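X-ray repair cross complementing protein 1 variant (Homo sapiens, PDB 6WH1) probably serves as a scaffold that assembles DNA single-strand break repair complexes, to which this C-terminal BRCT domain contributes a protein-binding module. Local coordinates at residues R27-F32 and R73-C78. Sequence-based numbering, arbitrary orientation.
Sequences RYVTAF and RWIYSC
Ile75 pushes its CG2 methyl against the root of the Tyr28 side chain, 3.5 Å from Tyr28 CB, in the closest of the apolar contacts between 27-32 and 73-78. Its chi1 of -48° sets CG1 beside the backbone N and leaves CG2 anti to it, facing Tyr28. CG2 also touches Val29, while CD1 comes 3.9 Å from Val29 CG2. A beta-branched residue suits this place because both arms meet neighbours on successive positions of the opposite helix. Val29, small and branched as well, touches Ile75 and also Leu36 of strand 35-36.

The aromatic part is an edge-to-edge touch. Tyr28 CE2 comes 3.9 Å from Tyr76 CD1, each atom near the plane of the other ring. The ring planes are nearly perpendicular, and neither ring lies over the other's face. The CB of Tyr76 points away from helix 27-31, but the turn of the ring about its torsions (chi1 -59°) brings the CD1 edge back to Tyr28. Tyrosine lets an apolar ring pack here, while the hydroxyl of the buried Tyr28 is hydrogen-bonded to Lys24 NZ, one turn earlier.

No hydrogen bond links the segments. Within 73-78, Ser77 OG reaches Arg73 O at 2.8 Å; a short serine hydroxyl commonly satisfies itself on the carbonyl one turn back. This carbonyl also accepts from Ser77 N, on the opposite face of its plane.

The segment axes pass 9.9 Å apart at 56°, joining helices 21-31 and 72-81, the characteristic BRCT pair: first and last helices side by side on one face of the central parallel sheet, the middle helix on the other.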
loop_
_atom_site.group_PDB
_atom_site.type_symbol
_atom_site.label_atom_id
_atom_site.label_comp_id
_atom_site.label_asym_id
_atom_site.label_seq_id
_atom_site.Cartn_x
_atom_site.Cartn_y
_atom_site.Cartn_z
ATOM N N ARG A 27 -1.322 1.748 -2.222
ATOM C CA ARG A 27 -1.860 0.661 -3.030
ATOM C C ARG A 27 -0.794 0.075 -3.947
ATOM O O ARG A 27 -0.595 -1.143 -3.985
ATOM C CB ARG A 27 -3.057 1.158 -3.841
ATOM C CG ARG A 27 -3.613 0.138 -4.825
ATOM C CD ARG A 27 -4.879 0.650 -5.505
ATOM N NE ARG A 27 -5.307 -0.215 -6.601
ATOM C CZ ARG A 27 -6.410 -0.024 -7.319
ATOM N NH1 ARG A 27 -6.722 -0.863 -8.299
ATOM N NH2 ARG A 27 -7.203 1.007 -7.058
ATOM N N TYR A 28 -0.083 0.929 -4.686
ATOM C CA TYR A 28 0.845 0.420 -5.697
ATOM C C TYR A 28 2.063 -0.244 -5.060
ATOM O O TYR A 28 2.478 -1.340 -5.481
ATOM C CB TYR A 28 1.273 1.546 -6.635
ATOM C CG TYR A 28 0.173 2.026 -7.556
ATOM C CD1 TYR A 28 -1.015 1.320 -7.678
ATOM C CD2 TYR A 28 0.328 3.185 -8.306
ATOM C CE1 TYR A 28 -2.024 1.757 -8.519
ATOM C CE2 TYR A 28 -0.673 3.628 -9.149
ATOM C CZ TYR A 28 -1.846 2.910 -9.252
ATOM O OH TYR A 28 -2.843 3.351 -10.091
ATOM N N VAL A 29 2.651 0.399 -4.047
ATOM C CA VAL A 29 3.808 -0.189 -3.380
ATOM C C VAL A 29 3.440 -1.534 -2.767
ATOM O O VAL A 29 4.196 -2.507 -2.880
ATOM C CB VAL A 29 4.377 0.785 -2.331
ATOM C CG1 VAL A 29 5.477 0.113 -1.518
ATOM C CG2 VAL A 29 4.908 2.038 -3.007
ATOM N N THR A 30 2.265 -1.625 -2.130
ATOM C CA THR A 30 1.831 -2.904 -1.580
ATOM C C THR A 30 1.624 -3.930 -2.686
ATOM O O THR A 30 2.057 -5.083 -2.569
ATOM C CB THR A 30 0.541 -2.724 -0.782
ATOM O OG1 THR A 30 0.689 -1.630 0.130
ATOM C CG2 THR A 30 0.216 -3.995 -0.006
ATOM N N ALA A 31 0.962 -3.519 -3.771
ATOM C CA ALA A 31 0.640 -4.431 -4.861
ATOM C C ALA A 31 1.893 -5.098 -5.400
ATOM O O ALA A 31 1.921 -6.315 -5.621
ATOM C CB ALA A 31 -0.080 -3.671 -5.975
ATOM N N PHE A 32 2.946 -4.315 -5.609
ATOM C CA PHE A 32 4.169 -4.856 -6.178
ATOM C C PHE A 32 5.141 -5.339 -5.106
ATOM O O PHE A 32 6.344 -5.458 -5.371
ATOM C CB PHE A 32 4.789 -3.815 -7.106
ATOM C CG PHE A 32 3.802 -3.256 -8.095
ATOM C CD1 PHE A 32 2.910 -4.097 -8.740
ATOM C CD2 PHE A 32 3.738 -1.897 -8.356
ATOM C CE1 PHE A 32 1.988 -3.599 -9.643
ATOM C CE2 PHE A 32 2.818 -1.394 -9.264
ATOM C CZ PHE A 32 1.942 -2.247 -9.904
ATOM N N ARG A 73 5.680 9.967 -9.097
ATOM C CA ARG A 73 5.522 9.559 -10.487
ATOM C C ARG A 73 6.331 8.307 -10.797
ATOM O O ARG A 73 5.972 7.554 -11.709
ATOM C CB ARG A 73 5.914 10.693 -11.435
ATOM C CG ARG A 73 5.380 10.480 -12.845
ATOM C CD ARG A 73 5.962 11.463 -13.837
ATOM N NE ARG A 73 6.085 10.877 -15.170
ATOM C CZ ARG A 73 6.895 11.343 -16.114
ATOM N NH1 ARG A 73 7.650 12.406 -15.870
ATOM N NH2 ARG A 73 6.950 10.750 -17.299
ATOM N N TRP A 74 7.414 8.063 -10.056
ATOM C CA TRP A 74 8.132 6.801 -10.205
ATOM C C TRP A 74 7.206 5.620 -9.961
ATOM O O TRP A 74 7.138 4.690 -10.770
ATOM C CB TRP A 74 9.316 6.745 -9.242
ATOM C CG TRP A 74 10.065 5.442 -9.281
ATOM C CD1 TRP A 74 10.382 4.713 -10.391
ATOM C CD2 TRP A 74 10.587 4.711 -8.160
ATOM N NE1 TRP A 74 11.072 3.579 -10.034
ATOM C CE2 TRP A 74 11.213 3.554 -8.671
ATOM C CE3 TRP A 74 10.591 4.925 -6.779
ATOM C CZ2 TRP A 74 11.835 2.614 -7.847
ATOM C CZ3 TRP A 74 11.209 3.988 -5.962
ATOM C CH2 TRP A 74 11.820 2.847 -6.500
ATOM N N ILE A 75 6.488 5.642 -8.836
ATOM C CA ILE A 75 5.553 4.569 -8.513
ATOM C C ILE A 75 4.461 4.481 -9.571
ATOM O O ILE A 75 4.108 3.384 -10.039
ATOM C CB ILE A 75 4.965 4.792 -7.107
ATOM C CG1 ILE A 75 6.076 5.115 -6.101
ATOM C CG2 ILE A 75 4.167 3.586 -6.663
ATOM C CD1 ILE A 75 6.948 3.937 -5.748
ATOM N N TYR A 76 3.908 5.633 -9.967
ATOM C CA TYR A 76 2.825 5.623 -10.951
ATOM C C TYR A 76 3.270 4.967 -12.253
ATOM O O TYR A 76 2.588 4.085 -12.785
ATOM C CB TYR A 76 2.330 7.043 -11.222
ATOM C CG TYR A 76 1.815 7.759 -10.004
ATOM C CD1 TYR A 76 1.103 7.078 -9.026
ATOM C CD2 TYR A 76 2.046 9.115 -9.828
ATOM C CE1 TYR A 76 0.636 7.729 -7.907
ATOM C CE2 TYR A 76 1.583 9.776 -8.713
ATOM C CZ TYR A 76 0.878 9.079 -7.756
ATOM O OH TYR A 76 0.415 9.731 -6.641
ATOM N N SER A 77 4.422 5.388 -12.783
ATOM C CA SER A 77 4.889 4.853 -14.059
ATOM C C SER A 77 5.362 3.416 -13.932
ATOM O O SER A 77 5.270 2.652 -14.900
ATOM C CB SER A 77 6.005 5.731 -14.627
ATOM O OG SER A 77 5.733 7.104 -14.427
ATOM N N CYS A 78 5.882 3.033 -12.763
ATOM C CA CYS A 78 6.158 1.625 -12.516
ATOM C C CYS A 78 4.889 0.805 -12.674
ATOM O O CYS A 78 4.911 -0.290 -13.246
ATOM C CB CYS A 78 6.745 1.437 -11.118
ATOM S SG CYS A 78 8.534 1.639 -10.987
#